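Local coordinates for protein flavin adenine dinucleotide synthase (Saccharomyces cerevisiae, PDB 2WSI) that catalyses the adenylation of FMN by ATP to form the coenzyme FAD, releasing diphosphate, at residues Leu236-Asn241 against Asn286-Trp291. Residues are numbered along the deposited sequence; the frame is centred on the assembly and turned at random.
Sequences LRKDSN and NYYPGW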
# COMPACT_ATOMS: atom_id res chain seq x y z
N LEU A 236 10.55 -18.29 4.47
CA LEU A 236 9.50 -18.92 3.66
C LEU A 236 10.06 -20.02 2.74
O LEU A 236 9.33 -20.61 1.95
CB LEU A 236 8.73 -17.86 2.84
CG LEU A 236 8.04 -16.82 3.73
CD1 LEU A 236 7.22 -15.83 2.89
CD2 LEU A 236 7.13 -17.50 4.77
N ARG A 237 11.36 -20.29 2.85
CA ARG A 237 11.96 -21.40 2.10
C ARG A 237 11.24 -22.71 2.49
O ARG A 237 11.17 -23.06 3.65
CB ARG A 237 13.44 -21.47 2.42
CG ARG A 237 14.30 -22.22 1.42
CD ARG A 237 15.77 -21.83 1.59
NE ARG A 237 16.31 -22.19 2.90
CZ ARG A 237 16.44 -21.37 3.95
NH1 ARG A 237 16.07 -20.09 3.88
NH2 ARG A 237 16.95 -21.83 5.08
N LYS A 238 10.70 -23.42 1.50
CA LYS A 238 9.79 -24.52 1.79
C LYS A 238 10.44 -25.72 2.46
O LYS A 238 9.85 -26.35 3.33
CB LYS A 238 9.09 -24.97 0.52
CG LYS A 238 8.03 -24.02 0.02
CD LYS A 238 7.70 -24.31 -1.42
CE LYS A 238 6.21 -24.12 -1.67
NZ LYS A 238 5.42 -25.14 -0.94
N ASP A 239 11.66 -26.06 2.05
CA ASP A 239 12.29 -27.27 2.56
C ASP A 239 12.78 -27.12 4.00
O ASP A 239 13.30 -28.07 4.58
CB ASP A 239 13.43 -27.74 1.64
CG ASP A 239 14.41 -26.64 1.29
OD1 ASP A 239 14.72 -25.79 2.18
OD2 ASP A 239 14.90 -26.63 0.14
N SER A 240 12.61 -25.94 4.58
CA SER A 240 13.09 -25.68 5.94
C SER A 240 12.10 -24.90 6.80
O SER A 240 12.43 -24.47 7.91
CB SER A 240 14.44 -24.97 5.88
OG SER A 240 14.45 -23.95 4.89
N ASN A 241 10.88 -24.70 6.29
CA ASN A 241 9.82 -24.04 7.05
C ASN A 241 8.46 -24.58 6.60
O ASN A 241 8.30 -24.94 5.45
CB ASN A 241 9.83 -22.53 6.83
CG ASN A 241 11.15 -21.89 7.19
OD1 ASN A 241 11.35 -21.45 8.33
ND2 ASN A 241 12.05 -21.77 6.21
N ASN A 286 11.04 -22.42 -4.57
CA ASN A 286 11.23 -23.02 -3.26
C ASN A 286 10.74 -22.14 -2.10
O ASN A 286 11.20 -22.30 -0.97
CB ASN A 286 12.71 -23.34 -3.03
CG ASN A 286 12.96 -24.19 -1.76
OD1 ASN A 286 12.15 -25.05 -1.41
ND2 ASN A 286 14.08 -23.93 -1.08
N TYR A 287 9.82 -21.21 -2.39
CA TYR A 287 9.32 -20.29 -1.35
C TYR A 287 7.79 -20.21 -1.28
O TYR A 287 7.12 -20.09 -2.31
CB TYR A 287 9.86 -18.88 -1.57
CG TYR A 287 11.34 -18.76 -1.37
CD1 TYR A 287 11.86 -18.41 -0.12
CD2 TYR A 287 12.23 -19.01 -2.41
CE1 TYR A 287 13.23 -18.29 0.09
CE2 TYR A 287 13.61 -18.89 -2.22
CZ TYR A 287 14.10 -18.54 -0.96
OH TYR A 287 15.46 -18.42 -0.75
N TYR A 288 7.26 -20.28 -0.07
CA TYR A 288 5.87 -19.94 0.19
C TYR A 288 5.63 -18.46 -0.13
O TYR A 288 6.52 -17.64 0.02
CB TYR A 288 5.51 -20.18 1.65
CG TYR A 288 5.40 -21.64 2.04
CD1 TYR A 288 4.17 -22.30 1.99
CD2 TYR A 288 6.50 -22.35 2.48
CE1 TYR A 288 4.05 -23.62 2.36
CE2 TYR A 288 6.39 -23.69 2.86
CZ TYR A 288 5.16 -24.32 2.79
OH TYR A 288 5.05 -25.64 3.16
N PRO A 289 4.43 -18.13 -0.57
CA PRO A 289 4.05 -16.73 -0.80
C PRO A 289 4.21 -15.89 0.46
O PRO A 289 4.15 -16.42 1.57
CB PRO A 289 2.57 -16.83 -1.19
CG PRO A 289 2.45 -18.17 -1.83
CD PRO A 289 3.41 -19.07 -1.06
N GLY A 290 4.40 -14.58 0.29
CA GLY A 290 4.64 -13.68 1.40
C GLY A 290 3.58 -13.75 2.49
O GLY A 290 3.88 -13.53 3.66
N TRP A 291 2.34 -14.01 2.10
CA TRP A 291 1.23 -13.97 3.05
C TRP A 291 1.24 -15.19 3.99
O TRP A 291 0.37 -15.35 4.85
CB TRP A 291 -0.13 -13.83 2.33
CG TRP A 291 -0.39 -14.78 1.17
CD1 TRP A 291 -1.01 -16.00 1.23
CD2 TRP A 291 -0.12 -14.54 -0.21
NE1 TRP A 291 -1.08 -16.56 -0.03
CE2 TRP A 291 -0.55 -15.67 -0.93
CE3 TRP A 291 0.49 -13.48 -0.91
CZ2 TRP A 291 -0.41 -15.78 -2.31
CZ3 TRP A 291 0.62 -13.59 -2.29
CH2 TRP A 291 0.17 -14.73 -2.97
O HOH W 1 16.86 -18.34 1.48
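R237 and Y287 face each other as a non-hydrogen-bonded pair of a single antiparallel beta bridge, their CA atoms 4.5 Å apart, framed by hydrogen bonds from Y288 N to L236 O and from K238 N to N286 O. This isolated bridge ties together two surface loops of a PAPS reductase family enzyme, one preceding helix 248-252 and the other following helix 274-279. K238 NZ lies over one face of the Y288 ring in a cation-pi pair, 4.0 Å from its centroid and 18° off the normal. A long, flexible chain suits this task, because bends at chi3 and chi4 bring the ammonium over the ring while K238 CG touches Y288 CE2 at 3.3 Å. An alanine in place of Y288 would probably leave the K238 ammonium without its aromatic partner and its methylenes freer to turn. Y287 and R237 run side by side, long enough for hydroxyl and guanidinium to reach one water, 2.6 Å from Y287 OH and weakly bonded by R237 NH1. With CG anti to the backbone N (chi1 -170°), the N286 amide turns to the first loop, where ND2 gives D239 OD2 a weak hydrogen bond; asparagine suits a place needing a side-chain donor. N241 ND2 pins that loop by bonding R237 O on a lone pair. L236, buried and apolar, packs against the backbone of 288-290: its CD1 lies 3.4 Å from P289 O, and its CB 3.6 Å from Y288 O, a buried carbonyl oxygen with no hydrogen-bond partner.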